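Local coordinates for protein thermostable carboxypeptidase 1 (Pyrococcus furiosus, PDB 1KA2) that removes amino acids one at a time from the C-terminus of peptides, as a cobalt-dependent metallocarboxypeptidase of broad specificity, at residues A[267-272]-A[297-302]; A[274-279]-A[462-467]. All coordinates share one frame; numbering follows the deposited sequence.

How the interactions relate
Interactions 1 and 2 lie next to each other on helix 261-278, their centres about 11 Å apart. Along the chain the order is 267-272, 274-279, 297-302 and 462-467, so the two pairings alternate. In interaction 1 all but the last residue of the HEXXH motif meets helix 295-309 around the metal; about two turns on, in interaction 2, the same helix packs against helix 454-465 and the residues after it. The contacts touch directly: Gln301 OE1 lies 2.8 Å from His465 NE2 in a probable hydrogen bond, and Glu277 OE2 lies 2.9 Å from His298 NE2 in another. Two helices close in sequence and a third from far along the chain are thereby tied together beside the metal site.

Interaction 1 of 2, residues A[267-272]-A[297-302]; sequences TVHEFG and IHESQS. With MG (magnesium ion), chain B.
His269 and Glu299 meet at the metal of this HEXXH metallopeptidase, a site filled here by magnesium and in the active enzyme by cobalt. His269 NE2 binds magnesium at 2.3 Å and Glu299 OE2 at 2.1 Å; His273 and three waters complete the shell. With CG anti to the backbone N (chi1 180°), the His269 ring reaches toward helix 295-309, while its other nitrogen, ND1, is hydrogen-bonded to Glu306, a second-shell carboxylate that fixes the ring's rotation. One metal-bound water donates to Glu270 OE2 at 2.6 Å, consistent with the predicted role of this glutamate as proton donor and acceptor.

Packing and hydrogen bonding combine at Ser302. Its CB sits 3.3 Å from the centroid of the His269 ring, a CH-pi contact over one face, and its OG donates to Glu299 OE2 at 2.8 Å, approaching from well above the carboxylate plane. An alanine here would probably leave Glu299 OE2 without its hydroxyl mate, and the carboxylate somewhat freer to turn about its metal bond.

The two backbones come close where Gly272 faces Ser302, their CA atoms 4.0 Å apart; glycine suits the place because any side chain would run into Gln301 O and Ser302 CA. One water spans the seam, donating to Gly272 O at 2.9 Å and to Gln301 OE1 at 2.8 Å.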
loop_
_atom_site.group_PDB
_atom_site.type_symbol
_atom_site.label_atom_id
_atom_site.label_comp_id
_atom_site.label_asym_id
_atom_site.label_seq_id
_atom_site.Cartn_x
_atom_site.Cartn_y
_atom_site.Cartn_z
ATOM N N THR A 267 -10.692 -11.823 14.962
ATOM C CA THR A 267 -9.289 -11.990 14.586
ATOM C C THR A 267 -9.045 -13.457 14.190
ATOM O O THR A 267 -8.383 -13.752 13.182
ATOM C CB THR A 267 -8.344 -11.598 15.753
ATOM O OG1 THR A 267 -8.609 -10.246 16.159
ATOM C CG2 THR A 267 -6.890 -11.690 15.315
ATOM N N VAL A 268 -9.604 -14.362 14.991
ATOM C CA VAL A 268 -9.484 -15.799 14.758
ATOM C C VAL A 268 -10.142 -16.128 13.421
ATOM O O VAL A 268 -9.576 -16.853 12.595
ATOM C CB VAL A 268 -10.168 -16.591 15.891
ATOM C CG1 VAL A 268 -9.974 -18.093 15.686
ATOM C CG2 VAL A 268 -9.601 -16.164 17.224
ATOM N N HIS A 269 -11.336 -15.579 13.212
ATOM C CA HIS A 269 -12.079 -15.782 11.960
ATOM C C HIS A 269 -11.155 -15.421 10.800
ATOM O O HIS A 269 -10.887 -16.245 9.929
ATOM C CB HIS A 269 -13.320 -14.878 11.923
ATOM C CG HIS A 269 -14.142 -15.017 10.673
ATOM N ND1 HIS A 269 -15.111 -15.986 10.524
ATOM C CD2 HIS A 269 -14.153 -14.293 9.526
ATOM C CE1 HIS A 269 -15.689 -15.849 9.342
ATOM N NE2 HIS A 269 -15.127 -14.829 8.717
ATOM N N GLU A 270 -10.653 -14.188 10.793
ATOM C CA GLU A 270 -9.763 -13.768 9.719
ATOM C C GLU A 270 -8.503 -14.628 9.653
ATOM O O GLU A 270 -7.994 -14.891 8.573
ATOM C CB GLU A 270 -9.391 -12.286 9.864
ATOM C CG GLU A 270 -10.580 -11.302 9.749
ATOM C CD GLU A 270 -11.543 -11.616 8.594
ATOM O OE1 GLU A 270 -11.086 -11.857 7.454
ATOM O OE2 GLU A 270 -12.764 -11.604 8.838
ATOM N N PHE A 271 -7.990 -15.071 10.797
ATOM C CA PHE A 271 -6.801 -15.923 10.774
ATOM C C PHE A 271 -7.088 -17.154 9.913
ATOM O O PHE A 271 -6.223 -17.619 9.153
ATOM C CB PHE A 271 -6.424 -16.379 12.191
ATOM C CG PHE A 271 -5.441 -17.519 12.214
ATOM C CD1 PHE A 271 -4.083 -17.292 12.008
ATOM C CD2 PHE A 271 -5.886 -18.832 12.372
ATOM C CE1 PHE A 271 -3.178 -18.356 11.951
ATOM C CE2 PHE A 271 -4.993 -19.904 12.318
ATOM C CZ PHE A 271 -3.632 -19.664 12.105
ATOM N N GLY A 272 -8.305 -17.683 10.041
ATOM C CA GLY A 272 -8.688 -18.862 9.280
ATOM C C GLY A 272 -8.598 -18.639 7.786
ATOM O O GLY A 272 -8.214 -19.537 7.030
ATOM N N ILE A 297 -15.550 -22.219 0.331
ATOM C CA ILE A 297 -14.448 -22.972 0.929
ATOM C C ILE A 297 -13.694 -22.027 1.873
ATOM O O ILE A 297 -13.224 -22.441 2.934
ATOM C CB ILE A 297 -13.472 -23.530 -0.144
ATOM C CG1 ILE A 297 -14.253 -24.397 -1.137
ATOM C CG2 ILE A 297 -12.365 -24.361 0.526
ATOM C CD1 ILE A 297 -14.962 -25.570 -0.498
ATOM N N HIS A 298 -13.580 -20.750 1.497
ATOM C CA HIS A 298 -12.868 -19.801 2.355
ATOM C C HIS A 298 -13.584 -19.654 3.689
ATOM O O HIS A 298 -12.954 -19.657 4.736
ATOM C CB HIS A 298 -12.721 -18.434 1.681
ATOM C CG HIS A 298 -11.293 -18.012 1.495
ATOM N ND1 HIS A 298 -10.478 -17.654 2.548
ATOM C CD2 HIS A 298 -10.530 -17.917 0.379
ATOM C CE1 HIS A 298 -9.275 -17.354 2.088
ATOM N NE2 HIS A 298 -9.280 -17.507 0.777
ATOM N N GLU A 299 -14.905 -19.547 3.657
ATOM C CA GLU A 299 -15.661 -19.429 4.896
ATOM C C GLU A 299 -15.671 -20.732 5.699
ATOM O O GLU A 299 -16.033 -20.737 6.873
ATOM C CB GLU A 299 -17.083 -18.950 4.598
ATOM C CG GLU A 299 -17.141 -17.439 4.352
ATOM C CD GLU A 299 -16.995 -16.629 5.627
ATOM O OE1 GLU A 299 -17.959 -16.467 6.384
ATOM O OE2 GLU A 299 -15.904 -16.138 5.921
ATOM N N SER A 300 -15.287 -21.842 5.081
ATOM C CA SER A 300 -15.234 -23.086 5.851
ATOM C C SER A 300 -13.984 -23.020 6.737
ATOM O O SER A 300 -13.924 -23.626 7.803
ATOM C CB SER A 300 -15.159 -24.318 4.930
ATOM O OG SER A 300 -13.903 -24.421 4.286
ATOM N N GLN A 301 -12.985 -22.263 6.291
ATOM C CA GLN A 301 -11.743 -22.129 7.041
ATOM C C GLN A 301 -11.884 -21.107 8.151
ATOM O O GLN A 301 -11.492 -21.364 9.292
ATOM C CB GLN A 301 -10.605 -21.743 6.098
ATOM C CG GLN A 301 -10.362 -22.799 5.050
ATOM C CD GLN A 301 -10.117 -24.164 5.672
ATOM O OE1 GLN A 301 -9.092 -24.391 6.314
ATOM N NE2 GLN A 301 -11.071 -25.073 5.499
ATOM N N SER A 302 -12.452 -19.949 7.823
ATOM C CA SER A 302 -12.637 -18.907 8.822
ATOM C C SER A 302 -13.562 -19.394 9.939
ATOM O O SER A 302 -13.300 -19.143 11.112
ATOM C CB SER A 302 -13.223 -17.644 8.181
ATOM O OG SER A 302 -14.506 -17.889 7.618
HETATM MG MG MG B . -14.925 -14.308 6.461
HETATM O O HOH W 1 -14.157 -12.276 6.771
HETATM O O HOH W 2 -7.777 -22.348 7.762
HETATM O O HOH W 3 -15.431 -13.506 4.515
HETATM O O HOH W 4 -16.999 -13.601 6.875
#

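Interaction 2 of 2, residues A[274-279]-A[462-467]; sequences ALYELQ and EKIHRW
Gln279 NE2 is held twice: it donates to His465 ND1 across the contact, at 2.9 Å and nearly straight (165°), and it also bonds Lys457 O. The acceptor lies in the amide plane of Gln279, although the NE2 is tilted a little from the imidazole plane and the two planes are steeply turned against each other. A long, flat amide suits this position, just past the helix, since it can reach the ring and a backbone oxygen at once. Because ND1 accepts, the histidine is probably neutral with its proton on NE2, where Gln301 OE1 lies ready to receive it; both ring nitrogens are thus satisfied inside a buried contact.

The His465 ring lies against the last turn of helix 261-278, the helix that bears the HEXXH motif, and reaches it from helix 454-465. Over one face comes Tyr276 CA, 3.6 Å from the ring centroid in a CH-pi contact. Tyr276 has CG anti to its backbone N (chi1 -174°), which lays its own ring alongside the imidazole: the planes are near parallel, at 19°, but slid apart so that they barely overlap, with Tyr276 CD1 3.4 Å from His465 CD2. Leu275 adds an apolar neighbour, its CG 3.9 Å from His465 CE1.

At the far end of the tyrosine, CZ rests 4.1 Å from Ile464 CG2. Beside this apolar methyl the hydroxyl is doubly bonded: it is hydrogen-bonded to Val293 N, and Tyr276 OH donates to a water at 2.7 Å, which donates in turn to Ile464 O at 2.9 Å.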
loop_
_atom_site.group_PDB
_atom_site.type_symbol
_atom_site.label_atom_id
_atom_site.label_comp_id
_atom_site.label_asym_id
_atom_site.label_seq_id
_atom_site.Cartn_x
_atom_site.Cartn_y
_atom_site.Cartn_z
ATOM N N ALA A 274 -6.647 -16.354 6.360
ATOM C CA ALA A 274 -5.223 -16.143 6.097
ATOM C C ALA A 274 -4.385 -17.415 5.999
ATOM O O ALA A 274 -3.631 -17.589 5.036
ATOM C CB ALA A 274 -4.642 -15.211 7.162
ATOM N N LEU A 275 -4.514 -18.303 6.988
ATOM C CA LEU A 275 -3.751 -19.557 7.006
ATOM C C LEU A 275 -3.922 -20.237 5.662
ATOM O O LEU A 275 -2.967 -20.747 5.069
ATOM C CB LEU A 275 -4.249 -20.486 8.123
ATOM C CG LEU A 275 -3.542 -21.850 8.219
ATOM C CD1 LEU A 275 -2.113 -21.643 8.699
ATOM C CD2 LEU A 275 -4.275 -22.761 9.179
ATOM N N TYR A 276 -5.155 -20.221 5.183
ATOM C CA TYR A 276 -5.512 -20.805 3.900
ATOM C C TYR A 276 -4.635 -20.240 2.771
ATOM O O TYR A 276 -4.025 -20.981 1.992
ATOM C CB TYR A 276 -6.987 -20.508 3.639
ATOM C CG TYR A 276 -7.602 -21.154 2.423
ATOM C CD1 TYR A 276 -6.846 -21.909 1.522
ATOM C CD2 TYR A 276 -8.969 -21.032 2.195
ATOM C CE1 TYR A 276 -7.457 -22.535 0.419
ATOM C CE2 TYR A 276 -9.581 -21.641 1.115
ATOM C CZ TYR A 276 -8.836 -22.389 0.228
ATOM O OH TYR A 276 -9.497 -22.970 -0.843
ATOM N N GLU A 277 -4.574 -18.922 2.680
ATOM C CA GLU A 277 -3.776 -18.290 1.638
ATOM C C GLU A 277 -2.290 -18.472 1.926
ATOM O O GLU A 277 -1.470 -18.598 1.018
ATOM C CB GLU A 277 -4.130 -16.810 1.556
ATOM C CG GLU A 277 -5.525 -16.551 1.034
ATOM C CD GLU A 277 -5.705 -17.014 -0.405
ATOM O OE1 GLU A 277 -4.708 -16.996 -1.167
ATOM O OE2 GLU A 277 -6.841 -17.382 -0.779
ATOM N N LEU A 278 -1.965 -18.493 3.209
ATOM C CA LEU A 278 -0.603 -18.663 3.680
ATOM C C LEU A 278 -0.090 -20.062 3.346
ATOM O O LEU A 278 1.068 -20.231 2.971
ATOM C CB LEU A 278 -0.574 -18.445 5.194
ATOM C CG LEU A 278 0.407 -17.425 5.781
ATOM C CD1 LEU A 278 0.532 -16.242 4.876
ATOM C CD2 LEU A 278 -0.073 -16.989 7.168
ATOM N N GLN A 279 -0.956 -21.065 3.474
ATOM C CA GLN A 279 -0.550 -22.440 3.207
ATOM C C GLN A 279 -0.805 -22.876 1.775
ATOM O O GLN A 279 -1.221 -24.000 1.516
ATOM C CB GLN A 279 -1.237 -23.387 4.195
ATOM C CG GLN A 279 -0.907 -23.030 5.642
ATOM C CD GLN A 279 -1.136 -24.166 6.619
ATOM O OE1 GLN A 279 -0.255 -24.492 7.412
ATOM N NE2 GLN A 279 -2.319 -24.762 6.578
ATOM N N GLU A 462 -2.934 -30.203 3.656
ATOM C CA GLU A 462 -3.025 -31.369 2.787
ATOM C C GLU A 462 -4.414 -31.599 2.223
ATOM O O GLU A 462 -4.560 -31.954 1.051
ATOM C CB GLU A 462 -2.597 -32.629 3.541
ATOM C CG GLU A 462 -1.163 -33.044 3.296
ATOM C CD GLU A 462 -0.885 -33.329 1.834
ATOM O OE1 GLU A 462 -1.601 -34.169 1.236
ATOM O OE2 GLU A 462 0.054 -32.711 1.286
ATOM N N LYS A 463 -5.434 -31.408 3.052
ATOM C CA LYS A 463 -6.798 -31.641 2.593
ATOM C C LYS A 463 -7.390 -30.519 1.744
ATOM O O LYS A 463 -7.997 -30.780 0.707
ATOM C CB LYS A 463 -7.717 -31.919 3.792
ATOM C CG LYS A 463 -7.406 -33.199 4.557
ATOM C CD LYS A 463 -7.496 -34.415 3.649
ATOM C CE LYS A 463 -7.553 -35.726 4.434
ATOM N NZ LYS A 463 -6.289 -36.035 5.159
ATOM N N ILE A 464 -7.193 -29.270 2.162
ATOM C CA ILE A 464 -7.770 -28.130 1.445
ATOM C C ILE A 464 -6.818 -27.121 0.787
ATOM O O ILE A 464 -6.852 -26.919 -0.427
ATOM C CB ILE A 464 -8.681 -27.305 2.384
ATOM C CG1 ILE A 464 -9.687 -28.213 3.102
ATOM C CG2 ILE A 464 -9.389 -26.230 1.588
ATOM C CD1 ILE A 464 -10.614 -28.976 2.182
ATOM N N HIS A 465 -5.988 -26.485 1.608
ATOM C CA HIS A 465 -5.067 -25.428 1.180
ATOM C C HIS A 465 -4.131 -25.603 -0.026
ATOM O O HIS A 465 -4.230 -24.854 -1.000
ATOM C CB HIS A 465 -4.241 -24.985 2.392
ATOM C CG HIS A 465 -5.075 -24.612 3.586
ATOM N ND1 HIS A 465 -4.526 -24.296 4.810
ATOM C CD2 HIS A 465 -6.417 -24.495 3.734
ATOM C CE1 HIS A 465 -5.494 -24.000 5.662
ATOM N NE2 HIS A 465 -6.650 -24.114 5.034
ATOM N N ARG A 466 -3.220 -26.568 0.038
ATOM C CA ARG A 466 -2.255 -26.762 -1.042
ATOM C C ARG A 466 -2.871 -26.895 -2.421
ATOM O O ARG A 466 -2.203 -26.657 -3.425
ATOM C CB ARG A 466 -1.381 -27.986 -0.772
ATOM C CG ARG A 466 -2.149 -29.305 -0.737
ATOM C CD ARG A 466 -1.191 -30.499 -0.708
ATOM N NE ARG A 466 -0.399 -30.556 -1.934
ATOM C CZ ARG A 466 0.552 -31.453 -2.183
ATOM N NH1 ARG A 466 0.850 -32.390 -1.288
ATOM N NH2 ARG A 466 1.207 -31.407 -3.335
ATOM N N TRP A 467 -4.145 -27.273 -2.476
ATOM C CA TRP A 467 -4.812 -27.457 -3.754
ATOM C C TRP A 467 -5.192 -26.160 -4.463
ATOM O O TRP A 467 -5.490 -26.172 -5.660
ATOM C CB TRP A 467 -6.046 -28.350 -3.572
ATOM C CG TRP A 467 -5.687 -29.675 -2.964
ATOM C CD1 TRP A 467 -6.161 -30.201 -1.796
ATOM C CD2 TRP A 467 -4.699 -30.597 -3.446
ATOM N NE1 TRP A 467 -5.521 -31.384 -1.517
ATOM C CE2 TRP A 467 -4.620 -31.649 -2.515
ATOM C CE3 TRP A 467 -3.870 -30.629 -4.574
ATOM C CZ2 TRP A 467 -3.742 -32.730 -2.674
ATOM C CZ3 TRP A 467 -2.994 -31.707 -4.734
ATOM C CH2 TRP A 467 -2.940 -32.740 -3.785
HETATM O O HOH W 5 -8.169 -24.950 -2.119
#